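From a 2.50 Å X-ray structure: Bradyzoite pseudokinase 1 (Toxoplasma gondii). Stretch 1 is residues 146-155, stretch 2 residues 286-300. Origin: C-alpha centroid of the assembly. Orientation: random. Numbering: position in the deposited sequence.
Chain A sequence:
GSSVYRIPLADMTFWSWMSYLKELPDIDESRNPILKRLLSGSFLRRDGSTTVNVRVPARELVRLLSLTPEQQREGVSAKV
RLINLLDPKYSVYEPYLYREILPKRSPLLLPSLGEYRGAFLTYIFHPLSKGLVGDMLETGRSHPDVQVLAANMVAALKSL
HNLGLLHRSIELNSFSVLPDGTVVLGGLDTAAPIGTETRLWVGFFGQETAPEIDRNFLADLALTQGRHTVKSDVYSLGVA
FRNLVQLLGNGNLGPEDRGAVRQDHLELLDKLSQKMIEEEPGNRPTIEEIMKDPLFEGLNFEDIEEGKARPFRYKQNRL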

# COMPACT_ATOMS: atom_id res chain seq x y z
N VAL A 146 -10.89 -15.87 3.20
CA VAL A 146 -11.56 -14.59 3.44
C VAL A 146 -11.26 -14.10 4.86
O VAL A 146 -11.04 -12.91 5.10
CB VAL A 146 -13.07 -14.72 3.19
CG1 VAL A 146 -13.84 -13.50 3.68
CG2 VAL A 146 -13.34 -14.95 1.72
N GLN A 147 -11.30 -15.02 5.82
CA GLN A 147 -11.13 -14.70 7.22
C GLN A 147 -9.74 -14.08 7.44
O GLN A 147 -9.60 -13.05 8.11
CB GLN A 147 -11.31 -15.97 8.05
CG GLN A 147 -11.17 -15.75 9.55
CD GLN A 147 -10.95 -17.04 10.31
OE1 GLN A 147 -10.40 -18.01 9.78
NE2 GLN A 147 -11.40 -17.05 11.55
N VAL A 148 -8.72 -14.71 6.87
CA VAL A 148 -7.33 -14.33 7.09
C VAL A 148 -7.02 -13.04 6.33
O VAL A 148 -6.28 -12.20 6.83
CB VAL A 148 -6.37 -15.47 6.71
CG1 VAL A 148 -4.91 -15.04 6.82
CG2 VAL A 148 -6.62 -16.71 7.57
N LEU A 149 -7.59 -12.89 5.12
CA LEU A 149 -7.36 -11.70 4.31
C LEU A 149 -7.91 -10.47 5.03
O LEU A 149 -7.24 -9.45 5.16
CB LEU A 149 -8.02 -11.85 2.93
CG LEU A 149 -7.89 -10.64 2.00
CD1 LEU A 149 -6.44 -10.24 1.81
CD2 LEU A 149 -8.49 -10.96 0.65
N ALA A 150 -9.14 -10.61 5.53
CA ALA A 150 -9.81 -9.53 6.25
C ALA A 150 -9.00 -9.14 7.49
O ALA A 150 -8.86 -7.97 7.79
CB ALA A 150 -11.21 -9.95 6.61
N ALA A 151 -8.46 -10.15 8.19
CA ALA A 151 -7.69 -9.92 9.41
C ALA A 151 -6.36 -9.22 9.05
O ALA A 151 -5.94 -8.30 9.76
CB ALA A 151 -7.47 -11.22 10.13
N ASN A 152 -5.73 -9.67 7.96
CA ASN A 152 -4.50 -9.09 7.40
C ASN A 152 -4.74 -7.59 7.10
O ASN A 152 -3.91 -6.73 7.43
CB ASN A 152 -4.05 -9.93 6.19
CG ASN A 152 -2.62 -9.68 5.71
OD1 ASN A 152 -2.14 -8.54 5.72
ND2 ASN A 152 -1.95 -10.72 5.25
N MET A 153 -5.92 -7.28 6.54
CA MET A 153 -6.24 -5.93 6.13
C MET A 153 -6.45 -5.02 7.35
O MET A 153 -5.90 -3.90 7.38
CB MET A 153 -7.48 -5.91 5.23
CG MET A 153 -7.20 -6.32 3.79
SD MET A 153 -8.63 -6.93 2.88
CE MET A 153 -9.56 -5.41 2.68
N VAL A 154 -7.22 -5.49 8.34
CA VAL A 154 -7.45 -4.75 9.60
C VAL A 154 -6.11 -4.50 10.30
O VAL A 154 -5.85 -3.41 10.79
CB VAL A 154 -8.42 -5.48 10.55
CG1 VAL A 154 -8.58 -4.76 11.87
CG2 VAL A 154 -9.79 -5.69 9.95
N ALA A 155 -5.27 -5.54 10.38
CA ALA A 155 -4.00 -5.47 11.08
C ALA A 155 -3.11 -4.41 10.42
O ALA A 155 -2.41 -3.68 11.10
CB ALA A 155 -3.31 -6.82 11.09
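Stretch 2, residues 286-300: TIEEIMKDPLFEGLN

How does the second stretch run relative to the first? Residues 146-155 form one continuous piece of helix, while 286-300 changes conformation as it passes along it: a short helix from Ile-287, then a turn, a 3-10 segment at 294-296 and a type II beta turn from Phe-296 to Leu-299. The two helices run nearly antiparallel, with a signed crossing angle of -161° and axes 10.8 Å apart at closest approach. Accordingly, Val-154 lies across from Ile-287 (CA to CA 7.3 Å), and Gln-147, nearly two turns earlier, across from Leu-295 (CA to CA 6.5 Å).

What does Val-154 do at the helical end of the contact? Its CA-to-CB bond points toward stretch 2, and with Gln-147 it loses the most surface to the other stretch. Val-154 CG2 lies 3.8 Å from Ile-290 CG2, while Val-154 CG1 is 4.1 Å from Ile-287 CG2 and 4.0 Å from Met-291 CG. Thus the valine meets Ile-287, Ile-290 and Met-291 together, and the start of the short helix is capped by Thr-286: its OG1 accepts from Glu-289 N at 3.1 Å. Beside this cluster, the extended Met-291 side chain brings its CE within 3.9 Å of Ala-155 CA.

What holds Gln-147 at the other end? Its CA-to-CB bond points sideways, but with chi1 and chi2 both t the side chain reaches out to stretch 2, and Gln-147 NE2 donates to Leu-295 O at 2.7 Å, the only hydrogen bond across the contact. The acceptor belongs to the 3-10 segment, whose start is braced by Leu-295 N donating to Asp-293 OD1 at 3.1 Å. The aliphatic part of the glutamine is used as well: Gln-147 CG lies 4.0 Å from Leu-295 CD1 and 3.9 Å from Leu-299 CD1.

What fills the space between these two anchors? Ala-150 and Ala-151 both direct CB toward stretch 2, and their small side chains let Phe-296 come close to the helix. Phe-296 CE1 is 3.9 Å from Ala-150 CB and 3.7 Å from Ala-151 CB; Gln-147 O approaches the ring edge, 3.6 Å from CE1 of Phe-296. At its tip, Phe-296 CZ reaches to 4.3 Å from Val-154 CG2, linking the two ends of the contact. Beyond the turn, where Gly-298 adopts a positive phi, Leu-299 points back toward the helix and sets its CD1 3.8 Å from Ala-151 CB.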

# COMPACT_ATOMS: atom_id res chain seq x y z
N THR A 286 -14.49 0.52 16.80
CA THR A 286 -13.05 0.81 16.76
C THR A 286 -12.32 -0.40 16.17
O THR A 286 -12.89 -1.50 16.06
CB THR A 286 -12.50 1.10 18.16
OG1 THR A 286 -12.55 -0.13 18.88
CG2 THR A 286 -13.27 2.17 18.90
N ILE A 287 -11.04 -0.20 15.85
CA ILE A 287 -10.17 -1.26 15.35
C ILE A 287 -10.15 -2.40 16.38
O ILE A 287 -10.24 -3.57 16.01
CB ILE A 287 -8.74 -0.74 15.07
CG1 ILE A 287 -8.73 0.37 14.01
CG2 ILE A 287 -7.81 -1.89 14.71
CD1 ILE A 287 -9.11 -0.10 12.63
N GLU A 288 -10.04 -2.04 17.67
CA GLU A 288 -9.96 -3.00 18.79
C GLU A 288 -11.22 -3.88 18.82
O GLU A 288 -11.14 -5.10 18.93
CB GLU A 288 -9.77 -2.29 20.14
CG GLU A 288 -8.75 -1.15 20.18
CD GLU A 288 -7.33 -1.46 19.72
OE1 GLU A 288 -6.88 -2.61 19.92
OE2 GLU A 288 -6.67 -0.55 19.17
N GLU A 289 -12.40 -3.25 18.69
CA GLU A 289 -13.67 -3.97 18.67
C GLU A 289 -13.76 -4.86 17.42
O GLU A 289 -14.20 -6.00 17.51
CB GLU A 289 -14.85 -3.00 18.74
CG GLU A 289 -14.95 -2.29 20.08
CD GLU A 289 -15.92 -1.12 20.10
OE1 GLU A 289 -15.84 -0.31 21.04
OE2 GLU A 289 -16.74 -1.03 19.18
N ILE A 290 -13.32 -4.34 16.26
CA ILE A 290 -13.31 -5.11 15.01
C ILE A 290 -12.49 -6.39 15.19
O ILE A 290 -12.90 -7.45 14.73
CB ILE A 290 -12.79 -4.27 13.83
CG1 ILE A 290 -13.79 -3.19 13.41
CG2 ILE A 290 -12.39 -5.15 12.65
CD1 ILE A 290 -13.18 -2.06 12.61
N MET A 291 -11.33 -6.28 15.86
CA MET A 291 -10.40 -7.40 16.03
C MET A 291 -11.00 -8.49 16.94
O MET A 291 -10.56 -9.64 16.89
CB MET A 291 -9.06 -6.92 16.59
CG MET A 291 -8.16 -6.30 15.54
SD MET A 291 -6.49 -5.98 16.14
CE MET A 291 -5.56 -5.96 14.61
N LYS A 292 -12.02 -8.15 17.74
CA LYS A 292 -12.70 -9.12 18.61
C LYS A 292 -14.02 -9.60 17.98
O LYS A 292 -14.82 -10.22 18.66
CB LYS A 292 -12.94 -8.50 19.99
CG LYS A 292 -11.76 -8.58 20.94
CD LYS A 292 -11.84 -7.51 22.02
CE LYS A 292 -10.55 -7.32 22.79
NZ LYS A 292 -10.52 -5.98 23.42
N ASP A 293 -14.23 -9.35 16.68
CA ASP A 293 -15.44 -9.80 16.00
C ASP A 293 -15.40 -11.33 15.91
O ASP A 293 -14.32 -11.92 15.81
CB ASP A 293 -15.60 -9.12 14.63
CG ASP A 293 -16.92 -9.41 13.93
OD1 ASP A 293 -17.00 -10.43 13.22
OD2 ASP A 293 -17.87 -8.60 14.11
N PRO A 294 -16.57 -12.01 15.96
CA PRO A 294 -16.67 -13.45 15.75
C PRO A 294 -15.87 -14.03 14.57
O PRO A 294 -15.39 -15.16 14.66
CB PRO A 294 -18.16 -13.66 15.48
CG PRO A 294 -18.84 -12.58 16.30
CD PRO A 294 -17.88 -11.42 16.31
N LEU A 295 -15.74 -13.26 13.49
CA LEU A 295 -15.07 -13.72 12.27
C LEU A 295 -13.62 -14.13 12.56
O LEU A 295 -13.12 -15.04 11.92
CB LEU A 295 -15.11 -12.60 11.22
CG LEU A 295 -14.27 -12.83 9.96
CD1 LEU A 295 -14.74 -14.09 9.23
CD2 LEU A 295 -14.34 -11.61 9.05
N PHE A 296 -12.97 -13.48 13.54
CA PHE A 296 -11.52 -13.62 13.75
C PHE A 296 -11.17 -14.51 14.95
O PHE A 296 -10.00 -14.62 15.30
CB PHE A 296 -10.87 -12.25 13.93
CG PHE A 296 -11.14 -11.28 12.81
CD1 PHE A 296 -10.93 -11.65 11.49
CD2 PHE A 296 -11.61 -10.00 13.08
CE1 PHE A 296 -11.16 -10.76 10.46
CE2 PHE A 296 -11.85 -9.11 12.04
CZ PHE A 296 -11.61 -9.49 10.74
N GLU A 297 -12.16 -15.17 15.57
CA GLU A 297 -11.87 -16.06 16.71
C GLU A 297 -11.06 -17.27 16.22
O GLU A 297 -11.36 -17.86 15.20
CB GLU A 297 -13.15 -16.48 17.44
CG GLU A 297 -13.61 -15.43 18.43
CD GLU A 297 -15.03 -15.60 18.93
OE1 GLU A 297 -15.56 -16.73 18.86
OE2 GLU A 297 -15.60 -14.58 19.38
N GLY A 298 -10.02 -17.59 16.99
CA GLY A 298 -9.08 -18.67 16.68
C GLY A 298 -7.83 -18.18 15.96
O GLY A 298 -6.91 -18.97 15.76
N LEU A 299 -7.80 -16.90 15.57
CA LEU A 299 -6.65 -16.32 14.87
C LEU A 299 -5.70 -15.66 15.88
O LEU A 299 -6.13 -14.96 16.79
CB LEU A 299 -7.13 -15.27 13.86
CG LEU A 299 -7.67 -15.81 12.54
CD1 LEU A 299 -8.13 -14.66 11.66
CD2 LEU A 299 -6.63 -16.65 11.82
N ASN A 300 -4.40 -15.90 15.66
CA ASN A 300 -3.33 -15.22 16.38
C ASN A 300 -2.98 -13.94 15.62
O ASN A 300 -2.22 -13.98 14.63
CB ASN A 300 -2.11 -16.12 16.55
CG ASN A 300 -1.02 -15.49 17.40
OD1 ASN A 300 -1.22 -14.43 18.00
ND2 ASN A 300 0.12 -16.15 17.47